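Local coordinates for protein lipase (Penicillium expansum, PDB 3G7N) that hydrolyses triacylglycerols and related acylglycerols, releasing free fatty acids, as a secreted alkaline lipase, at residues A[11-16]-A[30-35]; A[24-29]-A[35-40]; A[47-52]-A[58-63]. All coordinates share one frame; numbering follows the deposited sequence.

Contact 1 (A[11-16]-A[30-35]). Unlike the reference sequence in segment 30-35: V35 (reference Ala). With SO4 (sulfate ion), chain E.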
loop_
_atom_site.group_PDB
_atom_site.type_symbol
_atom_site.label_atom_id
_atom_site.label_comp_id
_atom_site.label_asym_id
_atom_site.label_seq_id
_atom_site.Cartn_x
_atom_site.Cartn_y
_atom_site.Cartn_z
ATOM N N LEU A 11 -6.267 -6.799 -7.881
ATOM C CA LEU A 11 -5.083 -6.994 -7.052
ATOM C C LEU A 11 -3.885 -7.376 -7.916
ATOM O O LEU A 11 -2.747 -6.977 -7.633
ATOM C CB LEU A 11 -5.358 -8.035 -5.970
ATOM C CG LEU A 11 -6.315 -7.554 -4.882
ATOM C CD1 LEU A 11 -6.888 -8.737 -4.107
ATOM C CD2 LEU A 11 -5.644 -6.541 -3.959
ATOM N N HIS A 12 -4.136 -8.117 -8.992
ATOM C CA HIS A 12 -3.124 -8.431 -9.977
ATOM C C HIS A 12 -2.586 -7.152 -10.641
ATOM O O HIS A 12 -1.388 -6.967 -10.774
ATOM C CB HIS A 12 -3.693 -9.419 -11.025
ATOM C CG HIS A 12 -2.716 -9.827 -12.076
ATOM N ND1 HIS A 12 -1.663 -10.684 -11.829
ATOM C CD2 HIS A 12 -2.697 -9.593 -13.412
ATOM C CE1 HIS A 12 -1.027 -10.940 -12.957
ATOM N NE2 HIS A 12 -1.597 -10.242 -13.922
ATOM N N ARG A 13 -3.495 -6.243 -10.999
ATOM C CA ARG A 13 -3.092 -4.932 -11.504
ATOM C C ARG A 13 -2.259 -4.169 -10.469
ATOM O O ARG A 13 -1.248 -3.587 -10.808
ATOM C CB ARG A 13 -4.299 -4.104 -11.955
ATOM C CG ARG A 13 -3.926 -2.672 -12.329
ATOM C CD ARG A 13 -5.135 -1.891 -12.861
ATOM N NE ARG A 13 -4.845 -0.472 -13.051
ATOM C CZ ARG A 13 -4.983 0.456 -12.111
ATOM N NH1 ARG A 13 -5.372 0.136 -10.888
ATOM N NH2 ARG A 13 -4.705 1.722 -12.410
ATOM N N ALA A 14 -2.708 -4.181 -9.224
ATOM C CA ALA A 14 -1.980 -3.503 -8.166
ATOM C C ALA A 14 -0.551 -4.051 -8.066
ATOM O O ALA A 14 0.390 -3.299 -7.834
ATOM C CB ALA A 14 -2.704 -3.658 -6.850
ATOM N N ALA A 15 -0.403 -5.363 -8.210
ATOM C CA ALA A 15 0.914 -5.985 -8.136
ATOM C C ALA A 15 1.786 -5.613 -9.311
ATOM O O ALA A 15 2.980 -5.388 -9.149
ATOM C CB ALA A 15 0.773 -7.488 -8.007
ATOM N N LYS A 16 1.179 -5.500 -10.504
ATOM C CA LYS A 16 1.926 -5.010 -11.664
ATOM C C LYS A 16 2.429 -3.575 -11.487
ATOM O O LYS A 16 3.565 -3.268 -11.787
ATOM C CB LYS A 16 1.118 -5.147 -12.961
ATOM C CG LYS A 16 0.903 -6.608 -13.369
ATOM C CD LYS A 16 -0.263 -6.770 -14.371
ATOM C CE LYS A 16 0.035 -6.167 -15.711
ATOM N NZ LYS A 16 -1.096 -6.471 -16.644
ATOM N N PHE A 30 2.051 0.592 -16.950
ATOM C CA PHE A 30 0.823 0.032 -17.440
ATOM C C PHE A 30 -0.165 1.127 -17.829
ATOM O O PHE A 30 0.218 2.002 -18.618
ATOM C CB PHE A 30 0.285 -1.012 -16.459
ATOM C CG PHE A 30 1.237 -2.163 -16.254
ATOM C CD1 PHE A 30 1.299 -3.179 -17.196
ATOM C CD2 PHE A 30 2.245 -2.089 -15.298
ATOM C CE1 PHE A 30 2.322 -4.118 -17.154
ATOM C CE2 PHE A 30 3.209 -3.085 -15.204
ATOM C CZ PHE A 30 3.265 -4.080 -16.161
ATOM N N ASP A 31 -1.367 1.150 -17.268
ATOM C CA ASP A 31 -2.361 2.147 -17.689
ATOM C C ASP A 31 -2.147 3.535 -17.045
ATOM O O ASP A 31 -2.872 4.488 -17.356
ATOM C CB ASP A 31 -3.759 1.642 -17.393
ATOM C CG ASP A 31 -3.959 1.318 -15.928
ATOM O OD1 ASP A 31 -3.442 0.262 -15.489
ATOM O OD2 ASP A 31 -4.585 2.111 -15.194
ATOM N N VAL A 32 -1.198 3.639 -16.119
ATOM C CA VAL A 32 -0.950 4.904 -15.411
ATOM C C VAL A 32 0.123 5.733 -16.119
ATOM O O VAL A 32 1.280 5.305 -16.278
ATOM C CB VAL A 32 -0.552 4.651 -13.938
ATOM C CG1 VAL A 32 -0.128 5.970 -13.263
ATOM C CG2 VAL A 32 -1.694 3.974 -13.199
ATOM N N THR A 33 -0.262 6.925 -16.570
ATOM C CA THR A 33 0.698 7.901 -17.086
ATOM C C THR A 33 1.348 8.627 -15.905
ATOM O O THR A 33 0.663 9.192 -15.056
ATOM C CB THR A 33 0.003 8.931 -17.969
ATOM O OG1 THR A 33 -0.628 8.260 -19.072
ATOM C CG2 THR A 33 0.997 9.951 -18.505
ATOM N N ILE A 34 2.673 8.562 -15.815
ATOM C CA ILE A 34 3.366 9.076 -14.641
ATOM C C ILE A 34 3.699 10.539 -14.846
ATOM O O ILE A 34 4.455 10.866 -15.769
ATOM C CB ILE A 34 4.656 8.256 -14.322
ATOM C CG1 ILE A 34 4.316 6.781 -14.036
ATOM C CG2 ILE A 34 5.394 8.871 -13.117
ATOM C CD1 ILE A 34 5.496 5.802 -14.239
ATOM N N VAL A 35 3.161 11.408 -14.001
ATOM C CA VAL A 35 3.343 12.851 -14.152
ATOM C C VAL A 35 4.387 13.407 -13.199
ATOM O O VAL A 35 4.963 14.474 -13.456
ATOM C CB VAL A 35 2.044 13.590 -13.936
ATOM C CG1 VAL A 35 1.014 13.168 -14.949
ATOM C CG2 VAL A 35 1.539 13.307 -12.606
HETATM S S SO4 E . 0.578 -7.026 -19.606
HETATM O O1 SO4 E . 1.989 -7.138 -19.243
HETATM O O2 SO4 E . -0.099 -5.874 -18.995
HETATM O O3 SO4 E . 0.433 -6.960 -21.064
HETATM O O4 SO4 E . -0.098 -8.258 -19.186
#
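D31 OD2 is gripped by two groups. R13 NH2 donates to D31 OD2 at 2.8 Å, and S52 OG of the neighbouring strand 45-52 is hydrogen-bonded to it as well. In this alpha/beta-hydrolase fold the bridge ties helix 8-23 to the loop that leads into strand 32-40, near one end of the central sheet. The salt bridge is two-pronged and side-on. R13 NE donates to D31 OD1 at 2.9 Å, and this bond is nearly straight (165° at the hydrogen). The NH2 bond uses the syn lone pair of OD2. OD1 is also met on its syn side, but from somewhat out of the carboxylate plane. The two flat groups are not coplanar: their planes lie 37° apart. The R13 chain is extended from CG to NE, with CG anti to the backbone N, and this carries the guanidinium across from the helix. V32 CG2 packs 3.8 Å from R13 NH2. The same NH2 forms a salt bridge with E127, and the shared cation would tend to keep both acids ionised. With a leucine here, D31 would probably lose its charged mate and E127 would be left without this cation.

One turn further on, K16 lies over F30. K16 CB and CE both lie over the same face of the ring; the bend at chi3 (68°) is what places CE there. K16 CE makes a CH-pi contact, 3.8 Å from the centroid of the F30 ring. K16 CB lies over the rim and comes 3.7 Å from F30 CE2. The ammonium passes beyond the ring to a sulfate ion, probably from the crystallisation liquor, which S258 OG also binds. K16 NZ donates to sulfate O2 at 2.6 Å, and this oxygen lies at the ring's edge, 3.5 Å from F30 CE1.

Contact 2 (A[24-29]-A[35-40]). Unlike the reference sequence in segment 35-40: V35 (reference Ala).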
loop_
_atom_site.group_PDB
_atom_site.type_symbol
_atom_site.label_atom_id
_atom_site.label_comp_id
_atom_site.label_asym_id
_atom_site.label_seq_id
_atom_site.Cartn_x
_atom_site.Cartn_y
_atom_site.Cartn_z
ATOM N N GLY A 24 11.214 1.143 -12.059
ATOM C CA GLY A 24 11.463 2.542 -12.404
ATOM C C GLY A 24 11.035 2.845 -13.827
ATOM O O GLY A 24 11.667 3.636 -14.525
ATOM N N CYS A 25 9.878 2.326 -14.210
ATOM C CA CYS A 25 9.308 2.562 -15.543
ATOM C C CYS A 25 9.315 4.032 -15.947
ATOM O O CYS A 25 8.961 4.890 -15.146
ATOM C CB CYS A 25 7.883 2.018 -15.596
ATOM S SG CYS A 25 7.810 0.262 -15.356
ATOM N N ILE A 26 9.645 4.277 -17.214
ATOM C CA ILE A 26 9.732 5.587 -17.846
ATOM C C ILE A 26 8.370 5.909 -18.451
ATOM O O ILE A 26 7.796 5.086 -19.157
ATOM C CB ILE A 26 10.752 5.517 -19.031
ATOM C CG1 ILE A 26 12.105 4.993 -18.544
ATOM C CG2 ILE A 26 10.884 6.849 -19.730
ATOM C CD1 ILE A 26 12.666 5.789 -17.371
ATOM N N GLY A 27 7.842 7.093 -18.157
ATOM C CA GLY A 27 6.669 7.618 -18.867
ATOM C C GLY A 27 5.350 7.087 -18.329
ATOM O O GLY A 27 4.404 7.837 -18.107
ATOM N N LYS A 28 5.268 5.769 -18.166
ATOM C CA LYS A 28 4.017 5.100 -17.818
ATOM C C LYS A 28 4.310 3.815 -17.078
ATOM O O LYS A 28 5.365 3.199 -17.258
ATOM C CB LYS A 28 3.161 4.825 -19.050
ATOM C CG LYS A 28 3.925 4.279 -20.234
ATOM C CD LYS A 28 4.074 2.762 -20.156
ATOM C CE LYS A 28 2.765 2.019 -20.435
ATOM N NZ LYS A 28 2.155 2.368 -21.751
ATOM N N ALA A 29 3.362 3.420 -16.242
ATOM C CA ALA A 29 3.383 2.104 -15.630
ATOM C C ALA A 29 2.042 1.506 -15.982
ATOM O O ALA A 29 1.017 1.904 -15.441
ATOM C CB ALA A 29 3.542 2.227 -14.125
ATOM N N VAL A 35 3.161 11.408 -14.001
ATOM C CA VAL A 35 3.343 12.851 -14.152
ATOM C C VAL A 35 4.387 13.407 -13.199
ATOM O O VAL A 35 4.963 14.474 -13.456
ATOM C CB VAL A 35 2.044 13.590 -13.936
ATOM C CG1 VAL A 35 1.014 13.168 -14.949
ATOM C CG2 VAL A 35 1.539 13.307 -12.606
ATOM N N LYS A 36 4.672 12.699 -12.116
ATOM C CA LYS A 36 5.622 13.202 -11.121
ATOM C C LYS A 36 6.348 12.037 -10.478
ATOM O O LYS A 36 5.719 11.047 -10.083
ATOM C CB LYS A 36 4.852 13.998 -10.053
ATOM C CG LYS A 36 5.668 14.573 -8.923
ATOM C CD LYS A 36 6.381 15.797 -9.392
ATOM C CE LYS A 36 6.756 16.721 -8.237
ATOM N NZ LYS A 36 7.458 17.895 -8.820
ATOM N N ARG A 37 7.672 12.116 -10.424
ATOM C CA ARG A 37 8.463 11.056 -9.798
ATOM C C ARG A 37 8.953 11.508 -8.442
ATOM O O ARG A 37 9.575 12.561 -8.329
ATOM C CB ARG A 37 9.602 10.647 -10.734
ATOM C CG ARG A 37 9.049 10.207 -12.112
ATOM C CD ARG A 37 10.119 9.930 -13.156
ATOM N NE ARG A 37 10.684 8.597 -13.007
ATOM C CZ ARG A 37 10.144 7.499 -13.535
ATOM N NH1 ARG A 37 9.079 7.591 -14.317
ATOM N NH2 ARG A 37 10.758 6.338 -13.391
ATOM N N ILE A 38 8.501 10.781 -7.420
ATOM C CA ILE A 38 8.710 11.069 -6.001
ATOM C C ILE A 38 10.018 10.421 -5.521
ATOM O O ILE A 38 10.271 9.247 -5.786
ATOM C CB ILE A 38 7.549 10.465 -5.166
ATOM C CG1 ILE A 38 6.186 10.976 -5.658
ATOM C CG2 ILE A 38 7.759 10.747 -3.679
ATOM C CD1 ILE A 38 5.991 12.489 -5.528
ATOM N N TYR A 39 10.897 11.217 -4.915
ATOM C CA TYR A 39 12.190 10.686 -4.478
ATOM C C TYR A 39 12.654 11.375 -3.190
ATOM O O TYR A 39 12.458 12.584 -3.038
ATOM C CB TYR A 39 13.215 10.858 -5.605
ATOM C CG TYR A 39 14.571 10.245 -5.343
ATOM C CD1 TYR A 39 14.694 8.954 -4.838
ATOM C CD2 TYR A 39 15.731 10.919 -5.704
ATOM C CE1 TYR A 39 15.938 8.413 -4.553
ATOM C CE2 TYR A 39 16.979 10.379 -5.450
ATOM C CZ TYR A 39 17.077 9.119 -4.892
ATOM O OH TYR A 39 18.321 8.564 -4.690
ATOM N N ASP A 40 12.946 10.565 -2.173
ATOM C CA ASP A 40 13.717 11.020 -0.999
ATOM C C ASP A 40 14.942 10.133 -0.727
ATOM O O ASP A 40 14.817 8.959 -0.391
ATOM C CB ASP A 40 12.821 11.080 0.252
ATOM C CG ASP A 40 13.510 11.758 1.431
ATOM O OD1 ASP A 40 13.897 12.935 1.289
ATOM O OD2 ASP A 40 13.805 11.059 2.421
#
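R37 points its guanidinium end-on at the backbone carbonyl of C25. NH1 and NH2 both donate to the one oxygen. R37 NH1 to C25 O measures 2.8 Å, and R37 NH2 to C25 O measures 2.9 Å. The oxygen lies almost exactly in the guanidinium plane. The carbonyl, however, is turned so that its two donors differ. NH1 arrives in the carbonyl plane, whereas NH2 stands above it, 55° out, and does not lie on a lone pair. R37 NH2 also reaches G24 O at 3.1 Å, but this third bond is weak, bent to 123° at the hydrogen. Both carbonyl oxygens meet the edge of the guanidinium. The R37 chain leaves strand 32-40 toward the turn and bends at chi3 (82°), which turns the edge of the guanidinium to the two carbonyls.

The turn follows helix 8-23 and leads into the hairpin of strands 28-29 and 32-40, at one margin of the sheet. G24 is the first residue to leave the helical conformation, with positive phi. A cation close beyond the C-terminal end of helix 8-23 would probably be favoured electrostatically. The side chain of C25 does not join R37. It is buried against A20 and bonded to C254 in a disulfide, so the residue is fixed through its sulfur while its carbonyl serves the arginine. I26 starts away from strand 32-40, yet its CD1 returns to 4.4 Å from R37 NH2. I26 CA lies 4.1 Å from R37 NH1, placed obliquely to the guanidinium. F48 of the adjoining strand packs beside R37. Just before the arginine, V35, which differs here from the reference sequence, and K36 both face V49 in a classic beta bulge.

Contact 3 (A[47-52]-A[58-63]); sequences GFVGYS and IAVIMR
F48 and I61 form a hydrogen-bonded antiparallel pair and bury the most surface here. F48 N donates to I61 O at 2.8 Å, in the carbonyl plane. I61 N returns the bond to F48 O, also at 2.8 Å and almost straight (176°). Their side chains leave the same face of the sheet. I61 CD1 meets the edge of the F48 ring, 4.1 Å from F48 CD2.

G47, the third residue, pairs with M62 without hydrogen bonds. G47 CA is 3.0 Å from I61 O. A CB would clash there with both I61 O and M62 SD, so the bare backbone lets the strands lie close. G50 and A59 repeat the two-bond pattern further along, with A59 N to G50 O at 2.8 Å. V49 and V60, between them, turn to the other face.

This is the hairpin of strands 45-52 and 57-62 in the alpha/beta-hydrolase sheet. Strand 32-40 flanks 45-52, and parallel strand 125-131 flanks 57-62. Helix 97-120 covers V49, I58 and V60. Helix 8-23 packs against I61 on the F48 side, and I61 also touches V129 of strand 125-131.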
loop_
_atom_site.group_PDB
_atom_site.type_symbol
_atom_site.label_atom_id
_atom_site.label_comp_id
_atom_site.label_asym_id
_atom_site.label_seq_id
_atom_site.Cartn_x
_atom_site.Cartn_y
_atom_site.Cartn_z
ATOM N N GLY A 47 8.627 6.759 -5.520
ATOM C CA GLY A 47 7.331 6.358 -6.041
ATOM C C GLY A 47 6.955 7.231 -7.209
ATOM O O GLY A 47 7.796 7.964 -7.734
ATOM N N PHE A 48 5.677 7.173 -7.575
ATOM C CA PHE A 48 5.169 7.822 -8.782
ATOM C C PHE A 48 3.834 8.411 -8.406
ATOM O O PHE A 48 3.040 7.762 -7.726
ATOM C CB PHE A 48 4.810 6.774 -9.863
ATOM C CG PHE A 48 5.913 5.861 -10.275
ATOM C CD1 PHE A 48 7.183 6.356 -10.532
ATOM C CD2 PHE A 48 5.603 4.561 -10.690
ATOM C CE1 PHE A 48 8.156 5.541 -11.094
ATOM C CE2 PHE A 48 6.568 3.750 -11.275
ATOM C CZ PHE A 48 7.851 4.240 -11.457
ATOM N N VAL A 49 3.490 9.519 -9.043
ATOM C CA VAL A 49 2.107 9.998 -9.079
ATOM C C VAL A 49 1.711 10.185 -10.521
ATOM O O VAL A 49 2.547 10.521 -11.368
ATOM C CB VAL A 49 1.945 11.340 -8.328
ATOM C CG1 VAL A 49 0.471 11.749 -8.298
ATOM C CG2 VAL A 49 2.470 11.192 -6.899
ATOM N N GLY A 50 0.482 9.811 -10.851
ATOM C CA GLY A 50 0.006 10.048 -12.213
ATOM C C GLY A 50 -1.467 9.728 -12.326
ATOM O O GLY A 50 -2.190 9.800 -11.345
ATOM N N TYR A 51 -1.910 9.499 -13.556
ATOM C CA TYR A 51 -3.334 9.313 -13.826
ATOM C C TYR A 51 -3.519 8.192 -14.833
ATOM O O TYR A 51 -2.675 7.952 -15.695
ATOM C CB TYR A 51 -3.985 10.610 -14.340
ATOM C CG TYR A 51 -3.472 11.078 -15.660
ATOM C CD1 TYR A 51 -4.088 10.682 -16.840
ATOM C CD2 TYR A 51 -2.337 11.872 -15.751
ATOM C CE1 TYR A 51 -3.597 11.080 -18.074
ATOM C CE2 TYR A 51 -1.807 12.241 -16.978
ATOM C CZ TYR A 51 -2.443 11.847 -18.141
ATOM O OH TYR A 51 -1.922 12.212 -19.370
ATOM N N SER A 52 -4.665 7.527 -14.717
ATOM C CA SER A 52 -5.082 6.496 -15.670
ATOM C C SER A 52 -6.351 6.975 -16.362
ATOM O O SER A 52 -7.408 7.002 -15.761
ATOM C CB SER A 52 -5.394 5.211 -14.923
ATOM O OG SER A 52 -5.961 4.269 -15.846
ATOM N N ILE A 58 -6.551 8.875 -10.340
ATOM C CA ILE A 58 -5.288 9.524 -10.022
ATOM C C ILE A 58 -4.603 8.643 -8.989
ATOM O O ILE A 58 -5.227 8.259 -7.994
ATOM C CB ILE A 58 -5.557 10.926 -9.444
ATOM C CG1 ILE A 58 -6.160 11.805 -10.543
ATOM C CG2 ILE A 58 -4.296 11.549 -8.837
ATOM C CD1 ILE A 58 -6.914 13.017 -10.030
ATOM N N ALA A 59 -3.374 8.221 -9.312
ATOM C CA ALA A 59 -2.704 7.112 -8.617
ATOM C C ALA A 59 -1.429 7.591 -7.945
ATOM O O ALA A 59 -0.645 8.354 -8.514
ATOM C CB ALA A 59 -2.362 6.025 -9.614
ATOM N N VAL A 60 -1.226 7.080 -6.738
ATOM C CA VAL A 60 0.026 7.217 -5.986
ATOM C C VAL A 60 0.627 5.828 -5.792
ATOM O O VAL A 60 0.019 4.969 -5.131
ATOM C CB VAL A 60 -0.232 7.850 -4.605
ATOM C CG1 VAL A 60 1.065 7.957 -3.818
ATOM C CG2 VAL A 60 -0.917 9.236 -4.741
ATOM N N ILE A 61 1.786 5.593 -6.396
ATOM C CA ILE A 61 2.378 4.251 -6.421
ATOM C C ILE A 61 3.717 4.333 -5.700
ATOM O O ILE A 61 4.608 5.078 -6.119
ATOM C CB ILE A 61 2.618 3.768 -7.856
ATOM C CG1 ILE A 61 1.342 3.848 -8.704
ATOM C CG2 ILE A 61 3.137 2.332 -7.847
ATOM C CD1 ILE A 61 1.587 3.640 -10.200
ATOM N N MET A 62 3.825 3.642 -4.571
ATOM C CA MET A 62 5.023 3.723 -3.743
ATOM C C MET A 62 5.899 2.500 -3.924
ATOM O O MET A 62 5.417 1.367 -3.936
ATOM C CB MET A 62 4.644 3.848 -2.276
ATOM C CG MET A 62 3.832 5.133 -1.967
ATOM S SD MET A 62 4.557 6.680 -2.605
ATOM C CE MET A 62 6.059 6.774 -1.623
ATOM N N ARG A 63 7.200 2.734 -4.004
ATOM C CA ARG A 63 8.161 1.629 -4.091
ATOM C C ARG A 63 8.456 1.091 -2.707
ATOM O O ARG A 63 8.644 1.873 -1.764
ATOM C CB ARG A 63 9.442 2.079 -4.785
ATOM C CG ARG A 63 10.332 0.909 -5.201
ATOM C CD ARG A 63 11.690 1.396 -5.625
ATOM N NE ARG A 63 12.460 1.806 -4.462
ATOM C CZ ARG A 63 13.558 2.545 -4.518
ATOM N NH1 ARG A 63 14.211 2.673 -5.669
ATOM N NH2 ARG A 63 14.114 2.965 -3.396
#

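In the fold
The three contacts lie in the antiparallel part of the central sheet, toward the edge formed by strand 28-29. Contact 3 lies about 8 Å, centre to centre, from each of the others, and contacts 1 and 2 are about 12 Å apart between centres. Contacts 1 and 2 both use strand 32-40 and share V35, and their segments alternate along the chain. Contact 3 follows both. Strands 28-29, 32-40, 45-52 and 57-62 lie side by side in chain order. Backbone bonds join them: I34 to G27, T33 to Y51, V35 to V49. Contact 1 adds helix 8-23 to this meander. Contacts 1 and 2 lie away from the catalytic residues; contact 3 ends closer, the R63 side chain about 9 Å from that of S132, the probable nucleophile.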